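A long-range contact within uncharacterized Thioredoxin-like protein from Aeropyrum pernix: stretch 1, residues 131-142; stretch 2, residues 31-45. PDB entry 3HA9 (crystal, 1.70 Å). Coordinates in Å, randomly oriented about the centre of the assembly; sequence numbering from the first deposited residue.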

# COMPACT_ATOMS: atom_id res chain seq x y z
N ILE A 131 -2.25 -10.55 3.89
CA ILE A 131 -1.27 -10.39 2.81
C ILE A 131 -1.91 -9.96 1.48
O ILE A 131 -1.27 -10.05 0.43
CB ILE A 131 -0.45 -11.70 2.60
CG1 ILE A 131 -1.37 -12.86 2.24
CG2 ILE A 131 0.39 -12.01 3.85
CD1 ILE A 131 -0.63 -14.14 1.86
N ASP A 132 -3.15 -9.50 1.52
CA ASP A 132 -3.81 -8.91 0.35
C ASP A 132 -4.74 -7.84 0.89
O ASP A 132 -5.95 -8.03 1.01
CB ASP A 132 -4.55 -9.98 -0.48
CG ASP A 132 -5.07 -9.47 -1.82
OD1 ASP A 132 -4.99 -8.25 -2.08
OD2 ASP A 132 -5.62 -10.28 -2.61
N TYR A 133 -4.15 -6.69 1.22
CA TYR A 133 -4.85 -5.67 1.98
C TYR A 133 -4.69 -4.35 1.28
O TYR A 133 -3.61 -4.02 0.81
CB TYR A 133 -4.26 -5.61 3.41
CG TYR A 133 -5.01 -4.69 4.38
CD1 TYR A 133 -6.10 -5.17 5.12
CD2 TYR A 133 -4.60 -3.37 4.57
CE1 TYR A 133 -6.77 -4.34 6.00
CE2 TYR A 133 -5.28 -2.51 5.46
CZ TYR A 133 -6.36 -3.02 6.17
OH TYR A 133 -7.04 -2.20 7.04
N ILE A 134 -5.78 -3.59 1.22
CA ILE A 134 -5.85 -2.37 0.41
C ILE A 134 -6.15 -1.18 1.32
O ILE A 134 -7.04 -1.25 2.17
CB ILE A 134 -6.99 -2.53 -0.65
CG1 ILE A 134 -6.56 -3.50 -1.77
CG2 ILE A 134 -7.45 -1.16 -1.21
CD1 ILE A 134 -5.56 -2.91 -2.76
N VAL A 135 -5.36 -0.11 1.19
CA VAL A 135 -5.72 1.20 1.77
C VAL A 135 -5.86 2.21 0.63
O VAL A 135 -4.92 2.42 -0.15
CB VAL A 135 -4.65 1.70 2.76
CG1 VAL A 135 -5.07 3.06 3.39
CG2 VAL A 135 -4.43 0.67 3.85
N ILE A 136 -7.03 2.85 0.53
CA ILE A 136 -7.23 3.90 -0.48
C ILE A 136 -7.31 5.25 0.23
O ILE A 136 -8.10 5.40 1.17
CB ILE A 136 -8.50 3.68 -1.31
CG1 ILE A 136 -8.45 2.29 -1.95
CG2 ILE A 136 -8.64 4.78 -2.38
CD1 ILE A 136 -9.75 1.88 -2.65
N MET A 137 -6.48 6.20 -0.21
CA MET A 137 -6.42 7.54 0.38
C MET A 137 -6.53 8.61 -0.72
O MET A 137 -6.16 8.36 -1.86
CB MET A 137 -5.08 7.75 1.09
CG MET A 137 -5.01 7.29 2.53
SD MET A 137 -3.29 7.27 3.17
CE MET A 137 -2.47 7.93 1.86
N ASP A 138 -7.00 9.79 -0.34
CA ASP A 138 -6.90 10.97 -1.22
C ASP A 138 -5.65 11.78 -0.84
O ASP A 138 -4.92 11.40 0.06
CB ASP A 138 -8.18 11.80 -1.19
CG ASP A 138 -8.45 12.45 0.17
OD1 ASP A 138 -7.52 12.59 1.00
OD2 ASP A 138 -9.61 12.83 0.39
N LYS A 139 -5.37 12.89 -1.53
CA LYS A 139 -4.12 13.61 -1.25
C LYS A 139 -4.09 14.36 0.09
O LYS A 139 -3.01 14.73 0.58
CB LYS A 139 -3.71 14.51 -2.43
CG LYS A 139 -3.07 13.74 -3.58
CD LYS A 139 -1.72 13.16 -3.17
CE LYS A 139 -1.06 12.40 -4.33
NZ LYS A 139 -0.74 13.33 -5.47
N SER A 140 -5.26 14.54 0.70
CA SER A 140 -5.37 15.09 2.06
C SER A 140 -5.17 14.02 3.14
O SER A 140 -5.29 14.29 4.35
CB SER A 140 -6.73 15.76 2.22
OG SER A 140 -6.84 16.86 1.33
N SER A 141 -4.84 12.81 2.71
CA SER A 141 -4.69 11.64 3.59
C SER A 141 -5.99 11.18 4.24
O SER A 141 -5.95 10.43 5.21
CB SER A 141 -3.59 11.86 4.65
OG SER A 141 -2.31 12.03 4.05
N ASN A 142 -7.14 11.57 3.69
CA ASN A 142 -8.38 10.93 4.10
C ASN A 142 -8.40 9.48 3.63
O ASN A 142 -8.04 9.18 2.49
CB ASN A 142 -9.59 11.63 3.50
CG ASN A 142 -9.76 13.03 4.00
OD1 ASN A 142 -9.82 13.27 5.21
ND2 ASN A 142 -9.81 13.98 3.07
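Stretch 2 (31-45) SLNNVGGDVVILWFM

Neighbouring antiparallel strands illustrate how a regular backbone ladder lets irregular side chains interlock. In stretch 2 a short 3-10 segment, residues 32-34, leads through a loop into the strand 39-45, which runs against the strand of stretch 1 with an angle of 162° between their N-to-C directions and a closest axial approach of 4.7 Å. The ladder rests on three reciprocal pairs. Val 40 N donates to Met 137 O and Met 137 N to Val 40 O, both at 2.9 Å; Leu 42 N reaches Val 135 O at 2.8 Å and Val 135 N reaches Leu 42 O at 2.9 Å; Phe 44 N meets Tyr 133 O at 2.8 Å, and Tyr 133 N meets Phe 44 O at 3.0 Å.

Alternation then sorts the side chains. On one face lie Ile 134, Ile 136, Val 39, Ile 41 and Trp 43. Here the packing is staggered as well as paired: Ile 136 CG2 lies 3.6 Å from Val 39 CG1, while Ile 134 CD1 touches both Ile 41 CG2 at 3.8 Å and Trp 43 CD1 at 3.5 Å, filling the space between these two neighbours. The indole is further fixed at its edge, where Trp 43 NE1 donates to Asp 132 OD1 at 2.9 Å.

The other face carries Tyr 133, Val 135, Met 137, Val 40, Leu 42 and Phe 44. Val 135 CG2 approaches Phe 44 CE2 at 4.1 Å, and the long Met 137 brings its CE to 3.7 Å from Leu 32 CD1, in the 3-10 segment. Leu 32 CD1 also lies 3.2 Å from Ser 141 OG.

Past the strand, Lys 139 extends along the loop, its NZ donating to Val 35 O at 2.7 Å and to Gly 37 O at 2.8 Å.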

# COMPACT_ATOMS: atom_id res chain seq x y z
N SER A 31 7.25 10.06 -0.24
CA SER A 31 6.01 10.29 0.50
C SER A 31 4.89 10.60 -0.48
O SER A 31 5.09 10.49 -1.70
CB SER A 31 6.19 11.43 1.52
OG SER A 31 6.35 12.69 0.87
N LEU A 32 3.73 10.99 0.02
CA LEU A 32 2.58 11.29 -0.83
C LEU A 32 2.84 12.39 -1.87
O LEU A 32 2.33 12.31 -3.00
CB LEU A 32 1.36 11.65 0.02
CG LEU A 32 0.52 10.49 0.57
CD1 LEU A 32 -0.49 11.04 1.56
CD2 LEU A 32 -0.17 9.73 -0.56
N ASN A 33 3.62 13.40 -1.48
CA ASN A 33 4.03 14.49 -2.38
C ASN A 33 4.67 14.01 -3.67
O ASN A 33 4.52 14.63 -4.72
CB ASN A 33 5.04 15.42 -1.68
CG ASN A 33 4.43 16.18 -0.53
OD1 ASN A 33 4.06 17.35 -0.67
ND2 ASN A 33 4.33 15.52 0.62
N ASN A 34 5.40 12.90 -3.59
CA ASN A 34 6.09 12.33 -4.73
C ASN A 34 5.19 11.45 -5.61
O ASN A 34 5.61 11.00 -6.68
CB ASN A 34 7.32 11.53 -4.28
N VAL A 35 3.95 11.24 -5.18
CA VAL A 35 3.02 10.36 -5.91
C VAL A 35 2.09 11.19 -6.80
O VAL A 35 1.54 12.20 -6.35
CB VAL A 35 2.20 9.45 -4.94
CG1 VAL A 35 1.32 8.47 -5.72
CG2 VAL A 35 3.14 8.69 -4.02
N GLY A 36 1.92 10.76 -8.04
CA GLY A 36 1.21 11.54 -9.05
C GLY A 36 -0.31 11.66 -8.99
O GLY A 36 -0.84 12.72 -9.30
N GLY A 37 -1.01 10.60 -8.61
CA GLY A 37 -2.48 10.57 -8.78
C GLY A 37 -3.32 11.53 -7.94
O GLY A 37 -2.79 12.31 -7.15
N ASP A 38 -4.64 11.48 -8.10
CA ASP A 38 -5.55 12.08 -7.12
C ASP A 38 -5.90 11.07 -6.03
O ASP A 38 -6.26 11.43 -4.91
CB ASP A 38 -6.83 12.57 -7.80
CG ASP A 38 -6.66 13.91 -8.49
OD1 ASP A 38 -5.69 14.64 -8.17
OD2 ASP A 38 -7.50 14.23 -9.36
N VAL A 39 -5.83 9.79 -6.39
CA VAL A 39 -6.22 8.70 -5.50
C VAL A 39 -5.03 7.77 -5.39
O VAL A 39 -4.51 7.30 -6.40
CB VAL A 39 -7.44 7.96 -6.08
CG1 VAL A 39 -7.78 6.74 -5.25
CG2 VAL A 39 -8.63 8.90 -6.17
N VAL A 40 -4.60 7.50 -4.16
CA VAL A 40 -3.44 6.67 -3.91
C VAL A 40 -3.92 5.36 -3.33
O VAL A 40 -4.66 5.35 -2.35
CB VAL A 40 -2.45 7.38 -2.97
CG1 VAL A 40 -1.26 6.47 -2.62
CG2 VAL A 40 -1.97 8.71 -3.60
N ILE A 41 -3.55 4.24 -3.96
CA ILE A 41 -3.88 2.93 -3.42
C ILE A 41 -2.62 2.24 -2.89
O ILE A 41 -1.71 1.95 -3.66
CB ILE A 41 -4.58 2.04 -4.49
CG1 ILE A 41 -5.83 2.75 -5.05
CG2 ILE A 41 -4.87 0.64 -3.90
CD1 ILE A 41 -6.63 1.93 -6.06
N LEU A 42 -2.58 2.00 -1.57
CA LEU A 42 -1.51 1.21 -0.97
C LEU A 42 -1.96 -0.24 -0.97
O LEU A 42 -2.98 -0.58 -0.39
CB LEU A 42 -1.20 1.67 0.47
CG LEU A 42 -0.90 3.15 0.68
CD1 LEU A 42 -0.43 3.37 2.13
CD2 LEU A 42 0.17 3.62 -0.29
N TRP A 43 -1.23 -1.10 -1.68
CA TRP A 43 -1.61 -2.49 -1.76
C TRP A 43 -0.56 -3.33 -1.04
O TRP A 43 0.56 -3.48 -1.54
CB TRP A 43 -1.71 -2.92 -3.22
CG TRP A 43 -2.07 -4.37 -3.38
CD1 TRP A 43 -2.83 -5.13 -2.52
CD2 TRP A 43 -1.69 -5.23 -4.44
NE1 TRP A 43 -2.93 -6.42 -2.98
CE2 TRP A 43 -2.23 -6.51 -4.16
CE3 TRP A 43 -0.90 -5.06 -5.59
CZ2 TRP A 43 -2.04 -7.62 -5.01
CZ3 TRP A 43 -0.71 -6.18 -6.45
CH2 TRP A 43 -1.29 -7.43 -6.15
N PHE A 44 -0.92 -3.85 0.14
CA PHE A 44 -0.00 -4.67 0.95
C PHE A 44 -0.15 -6.10 0.50
O PHE A 44 -1.25 -6.64 0.54
CB PHE A 44 -0.36 -4.53 2.43
CG PHE A 44 -0.05 -3.17 2.99
CD1 PHE A 44 1.18 -2.93 3.62
CD2 PHE A 44 -0.97 -2.10 2.84
CE1 PHE A 44 1.48 -1.67 4.13
CE2 PHE A 44 -0.67 -0.82 3.35
CZ PHE A 44 0.54 -0.60 3.97
N MET A 45 0.96 -6.69 0.06
CA MET A 45 0.89 -7.99 -0.63
C MET A 45 2.16 -8.82 -0.43
O MET A 45 3.08 -8.39 0.27
CB MET A 45 0.52 -7.81 -2.12
CG MET A 45 1.32 -6.74 -2.89
SD MET A 45 3.08 -7.11 -3.18
CE MET A 45 2.92 -8.36 -4.43
O HOH W 1 -7.02 13.61 -3.88